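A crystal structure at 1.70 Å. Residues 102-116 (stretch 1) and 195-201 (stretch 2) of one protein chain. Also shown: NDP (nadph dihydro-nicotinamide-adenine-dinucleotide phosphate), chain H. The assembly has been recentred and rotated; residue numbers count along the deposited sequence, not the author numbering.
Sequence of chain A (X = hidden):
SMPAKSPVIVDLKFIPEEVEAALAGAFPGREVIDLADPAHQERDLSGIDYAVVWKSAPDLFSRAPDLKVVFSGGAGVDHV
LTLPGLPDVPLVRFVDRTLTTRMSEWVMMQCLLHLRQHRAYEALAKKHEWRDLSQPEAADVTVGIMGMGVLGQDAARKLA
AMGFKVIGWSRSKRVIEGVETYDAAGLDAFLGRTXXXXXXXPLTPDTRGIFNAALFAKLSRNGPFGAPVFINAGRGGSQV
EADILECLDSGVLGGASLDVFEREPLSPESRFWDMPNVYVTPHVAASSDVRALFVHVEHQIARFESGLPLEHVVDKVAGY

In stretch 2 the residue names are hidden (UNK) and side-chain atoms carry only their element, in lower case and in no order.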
# COMPACT_ATOMS: atom_id res chain seq x y z
N ARG A 102 -10.41 5.67 3.82
CA ARG A 102 -10.00 4.52 4.63
C ARG A 102 -10.11 3.21 3.85
O ARG A 102 -9.20 2.36 3.90
CB ARG A 102 -10.79 4.48 5.92
CG ARG A 102 -10.42 5.54 6.94
CD ARG A 102 -11.48 5.66 8.02
NE ARG A 102 -11.09 6.62 9.07
CZ ARG A 102 -10.39 6.31 10.17
NH1 ARG A 102 -10.06 5.06 10.43
NH2 ARG A 102 -10.08 7.27 11.04
N MET A 103 -11.22 3.03 3.13
CA MET A 103 -11.36 1.82 2.31
C MET A 103 -10.25 1.75 1.27
O MET A 103 -9.64 0.68 1.08
CB MET A 103 -12.72 1.75 1.63
CG MET A 103 -12.91 0.51 0.78
SD MET A 103 -12.73 -1.04 1.69
CE MET A 103 -14.37 -1.20 2.42
N SER A 104 -9.96 2.87 0.61
CA SER A 104 -8.94 2.87 -0.40
C SER A 104 -7.57 2.54 0.14
O SER A 104 -6.79 1.87 -0.53
CB SER A 104 -8.94 4.17 -1.17
OG SER A 104 -10.14 4.23 -1.96
N GLU A 105 -7.29 2.96 1.37
CA GLU A 105 -6.06 2.53 2.05
C GLU A 105 -5.99 1.02 2.15
O GLU A 105 -4.97 0.41 1.86
CB GLU A 105 -5.98 3.06 3.47
CG GLU A 105 -5.83 4.57 3.61
CD GLU A 105 -6.08 5.05 5.04
OE1 GLU A 105 -6.28 4.20 5.93
OE2 GLU A 105 -6.15 6.28 5.25
N TRP A 106 -7.07 0.41 2.61
CA TRP A 106 -7.07 -1.03 2.84
C TRP A 106 -6.94 -1.79 1.50
O TRP A 106 -6.17 -2.75 1.40
CB TRP A 106 -8.33 -1.46 3.60
CG TRP A 106 -8.37 -2.94 3.95
CD1 TRP A 106 -7.98 -3.52 5.12
CD2 TRP A 106 -8.85 -4.01 3.11
NE1 TRP A 106 -8.20 -4.89 5.07
CE2 TRP A 106 -8.71 -5.22 3.84
CE3 TRP A 106 -9.40 -4.07 1.83
CZ2 TRP A 106 -9.10 -6.47 3.32
CZ3 TRP A 106 -9.79 -5.30 1.31
CH2 TRP A 106 -9.64 -6.49 2.07
N VAL A 107 -7.67 -1.35 0.48
CA VAL A 107 -7.61 -2.00 -0.83
C VAL A 107 -6.20 -1.87 -1.42
O VAL A 107 -5.63 -2.84 -1.90
CB VAL A 107 -8.67 -1.43 -1.80
CG1 VAL A 107 -8.50 -1.99 -3.21
CG2 VAL A 107 -10.07 -1.74 -1.29
N MET A 108 -5.64 -0.68 -1.36
CA MET A 108 -4.27 -0.45 -1.85
C MET A 108 -3.30 -1.35 -1.09
O MET A 108 -2.42 -1.96 -1.71
CB MET A 108 -3.88 1.01 -1.64
CG MET A 108 -2.46 1.37 -2.11
SD MET A 108 -2.22 1.17 -3.90
CE MET A 108 -3.31 2.48 -4.47
N MET A 109 -3.45 -1.44 0.23
CA MET A 109 -2.54 -2.29 1.01
C MET A 109 -2.61 -3.74 0.54
O MET A 109 -1.57 -4.38 0.38
CB MET A 109 -2.83 -2.20 2.49
CG MET A 109 -1.79 -2.94 3.31
SD MET A 109 -1.99 -2.62 5.09
CE MET A 109 -3.49 -3.45 5.34
N GLN A 110 -3.82 -4.25 0.33
CA GLN A 110 -3.92 -5.66 -0.09
C GLN A 110 -3.31 -5.86 -1.47
O GLN A 110 -2.61 -6.85 -1.71
CB GLN A 110 -5.36 -6.14 -0.16
CG GLN A 110 -6.18 -5.93 1.09
CD GLN A 110 -5.45 -6.25 2.36
OE1 GLN A 110 -4.85 -7.32 2.51
NE2 GLN A 110 -5.49 -5.32 3.31
N CYS A 111 -3.61 -4.96 -2.40
CA CYS A 111 -3.05 -5.13 -3.75
C CYS A 111 -1.50 -5.08 -3.71
O CYS A 111 -0.85 -5.82 -4.44
CB CYS A 111 -3.61 -4.08 -4.72
SG CYS A 111 -5.38 -4.38 -5.06
N LEU A 112 -0.92 -4.21 -2.88
CA LEU A 112 0.53 -4.16 -2.75
C LEU A 112 1.11 -5.38 -2.04
O LEU A 112 2.15 -5.92 -2.50
CB LEU A 112 0.98 -2.87 -2.08
CG LEU A 112 0.74 -1.60 -2.90
CD1 LEU A 112 1.02 -0.36 -2.06
CD2 LEU A 112 1.53 -1.58 -4.20
N LEU A 113 0.45 -5.84 -0.99
CA LEU A 113 0.90 -7.05 -0.27
C LEU A 113 0.98 -8.24 -1.21
O LEU A 113 1.94 -9.00 -1.19
CB LEU A 113 -0.02 -7.37 0.90
CG LEU A 113 0.07 -6.52 2.18
CD1 LEU A 113 -1.10 -6.88 3.08
CD2 LEU A 113 1.38 -6.83 2.87
N HIS A 114 -0.05 -8.41 -2.05
CA HIS A 114 -0.04 -9.51 -3.02
C HIS A 114 0.95 -9.28 -4.17
O HIS A 114 1.73 -10.17 -4.50
CB HIS A 114 -1.45 -9.78 -3.51
CG HIS A 114 -2.32 -10.37 -2.44
ND1 HIS A 114 -2.19 -11.67 -1.98
CD2 HIS A 114 -3.33 -9.82 -1.74
CE1 HIS A 114 -3.10 -11.89 -1.05
NE2 HIS A 114 -3.80 -10.79 -0.88
N LEU A 115 0.98 -8.07 -4.72
CA LEU A 115 1.92 -7.75 -5.80
C LEU A 115 3.35 -7.98 -5.38
O LEU A 115 4.14 -8.58 -6.10
CB LEU A 115 1.78 -6.30 -6.24
CG LEU A 115 2.81 -5.76 -7.25
CD1 LEU A 115 2.61 -6.44 -8.61
CD2 LEU A 115 2.74 -4.24 -7.33
N ARG A 116 3.67 -7.46 -4.20
CA ARG A 116 5.05 -7.45 -3.72
C ARG A 116 5.44 -8.71 -2.92
O ARG A 116 6.48 -8.75 -2.29
CB ARG A 116 5.32 -6.16 -2.95
CG ARG A 116 5.15 -4.87 -3.76
CD ARG A 116 6.02 -4.77 -5.02
NE ARG A 116 7.41 -4.72 -4.61
CZ ARG A 116 8.24 -3.69 -4.76
NH1 ARG A 116 7.90 -2.61 -5.45
NH2 ARG A 116 9.45 -3.77 -4.24
N UNK A 195 -6.60 -10.34 -12.70
CA UNK A 195 -5.63 -11.05 -11.88
C UNK A 195 -5.91 -10.95 -10.38
O UNK A 195 -5.79 -11.93 -9.66
c UNK A 195 -3.78 -10.58 -13.59
o UNK A 195 -3.30 -9.53 -14.16
c UNK A 195 -4.20 -10.51 -12.13
o UNK A 195 -3.92 -11.67 -14.20
N UNK A 196 -6.20 -9.74 -9.91
CA UNK A 196 -6.58 -9.49 -8.52
C UNK A 196 -8.03 -9.03 -8.53
O UNK A 196 -8.32 -7.93 -9.00
c UNK A 196 -1.55 -9.00 -7.14
c UNK A 196 -3.65 -9.83 -7.99
c UNK A 196 -5.77 -8.37 -7.86
c UNK A 196 -4.29 -8.65 -7.61
c UNK A 196 -2.16 -7.83 -6.77
c UNK A 196 -2.29 -10.01 -7.74
c UNK A 196 -3.52 -7.65 -7.01
N UNK A 197 -8.93 -9.85 -7.97
CA UNK A 197 -10.34 -9.51 -7.88
C UNK A 197 -10.62 -8.84 -6.56
O UNK A 197 -10.33 -9.42 -5.51
c UNK A 197 -13.20 -9.71 -9.05
c UNK A 197 -12.71 -10.56 -7.90
c UNK A 197 -13.44 -11.89 -7.90
c UNK A 197 -11.19 -10.78 -7.99
N UNK A 198 -11.22 -7.65 -6.60
CA UNK A 198 -11.59 -6.89 -5.41
C UNK A 198 -13.10 -6.77 -5.34
O UNK A 198 -13.73 -6.24 -6.27
c UNK A 198 -11.49 -4.63 -4.24
c UNK A 198 -11.00 -5.47 -5.43
c UNK A 198 -9.47 -5.54 -5.38
N UNK A 199 -13.67 -7.25 -4.24
CA UNK A 199 -15.10 -7.12 -3.99
C UNK A 199 -15.44 -5.90 -3.12
O UNK A 199 -15.02 -5.82 -1.96
N UNK A 200 -16.21 -4.99 -3.69
CA UNK A 200 -16.77 -3.82 -3.00
C UNK A 200 -18.26 -3.68 -3.32
O UNK A 200 -18.75 -2.60 -3.61
c UNK A 200 -14.63 -2.50 -2.70
c UNK A 200 -13.80 -1.38 -3.33
c UNK A 200 -14.74 -2.31 -1.20
c UNK A 200 -16.01 -2.57 -3.37
N UNK A 201 -18.96 -4.80 -3.25
CA UNK A 201 -20.41 -4.87 -3.46
C UNK A 201 -21.13 -4.85 -2.12
O UNK A 201 -20.62 -5.37 -1.13
c UNK A 201 -20.41 -6.38 -5.63
c UNK A 201 -21.23 -5.46 -6.52
c UNK A 201 -20.79 -6.18 -4.15
c UNK A 201 -20.57 -7.84 -6.02
PA NDP H . -22.53 2.05 -3.43
O1A NDP H . -24.04 1.89 -3.30
O2A NDP H . -22.01 3.42 -3.71
O5B NDP H . -22.09 1.09 -4.60
C5B NDP H . -22.57 -0.23 -4.77
C4B NDP H . -22.11 -0.73 -6.12
O4B NDP H . -22.47 -2.10 -6.20
C3B NDP H . -22.78 -0.03 -7.31
O3B NDP H . -21.81 0.08 -8.34
C2B NDP H . -23.87 -1.01 -7.70
O2B NDP H . -24.24 -0.97 -9.06
C1B NDP H . -23.16 -2.31 -7.41
N9A NDP H . -24.15 -3.40 -7.30
C8A NDP H . -25.10 -3.62 -6.37
N7A NDP H . -25.81 -4.71 -6.58
C5A NDP H . -25.28 -5.22 -7.73
C6A NDP H . -25.59 -6.35 -8.51
N6A NDP H . -26.58 -7.22 -8.18
N1A NDP H . -24.86 -6.59 -9.64
C2A NDP H . -23.89 -5.73 -9.97
N3A NDP H . -23.51 -4.63 -9.32
C4A NDP H . -24.24 -4.43 -8.19
O3 NDP H . -21.95 1.40 -2.08
PN NDP H . -20.50 1.81 -1.47
O1N NDP H . -19.46 1.79 -2.54
O2N NDP H . -20.63 3.02 -0.61
O5D NDP H . -20.34 0.60 -0.45
C5D NDP H . -20.25 -0.72 -0.96
C4D NDP H . -20.33 -1.74 0.17
O4D NDP H . -19.09 -1.79 0.89
C3D NDP H . -21.34 -1.46 1.27
O3D NDP H . -22.67 -1.84 0.86
C2D NDP H . -20.87 -2.26 2.46
O2D NDP H . -21.46 -3.57 2.46
C1D NDP H . -19.35 -2.39 2.15
N1N NDP H . -18.51 -1.75 3.16
C2N NDP H . -17.62 -2.51 3.92
C3N NDP H . -16.81 -1.93 4.86
C7N NDP H . -15.74 -2.69 5.59
O7N NDP H . -15.25 -2.16 6.61
N7N NDP H . -15.37 -3.88 5.17
C4N NDP H . -16.92 -0.48 5.11
C5N NDP H . -17.90 0.24 4.27
C6N NDP H . -18.62 -0.37 3.34
P2B NDP H . -25.13 0.24 -9.65
O1X NDP H . -24.18 1.41 -9.68
O2X NDP H . -25.49 -0.28 -11.03
O3X NDP H . -26.29 0.41 -8.73

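Position 195 carries four side-chain atoms, two carbons and two oxygens, with both oxygens on the second carbon. This short carboxylate lies out of reach of the helix, and one of its oxygens is hydrogen-bonded elsewhere in the structure. The residue is D195.

At position 196 the strand begins, and seven carbons form a single methylene followed by a six-membered ring without a hetero atom. The CA-to-CB bond points toward the helix, and the ring reaches its last turn, meeting C111, H114 and L115. An all-carbon ring with no hydroxyl identifies F196. Its edge meets the backbone: CE2 of F196 is 3.3 Å from O of C111, and CZ of F196 is 3.6 Å from N of L115. These two backbone atoms are already paired by the helical hydrogen bond from L115 N to C111 O (2.9 Å), so the ring edge packs against a carbonyl oxygen and an amide nitrogen, from two different peptide groups, that already satisfy each other. CZ of F196 also lies 3.7 Å from CB of H114, whose imidazole leads away to partners elsewhere in the structure.

Position 197 has four carbons, forked at the second, and touches nothing on the helix, as expected where alternate strand residues face opposite ways. The fork after a methylene makes it L197.

Position 198 has three carbons, one bearing the other two; its CA-to-CB bond points toward the helix, and the side chain meets V107 and C111. Branching at CB without oxygen gives V198. Its CG1 is 4.1 Å from CG1 of V107, while its CG2 is 4.3 Å from SG of C111.

Position 199 has no side-chain atoms at all and makes no contact with the helix; it is G199.

Position 200, just past the strand, again shows four carbons forked at the second; its CA-to-CB bond points toward the helix, and the side chain lies against M103 and V107. This is L200, with CD2 3.7 Å from SD of M103 and CD1 4.3 Å from CG2 of V107.

The four carbons of position 201, forked in the same way, are out of reach of the helix and approach the NADPH instead. The residue is L201, and its CD2 lies 3.6 Å from O4B of the nucleotide.

The contact is thus a nearly antiparallel packing of helix on strand, at 160°, in which F196, V198 and L200 meet successively earlier turns of the helix. No hydrogen bond crosses it; apolar side chains dominate the 341 Å² buried. At its far end M103 also touches the cofactor, its CE 3.5 Å from C3N of NADPH.

Stretch 2 (195-201) DFLVGLL
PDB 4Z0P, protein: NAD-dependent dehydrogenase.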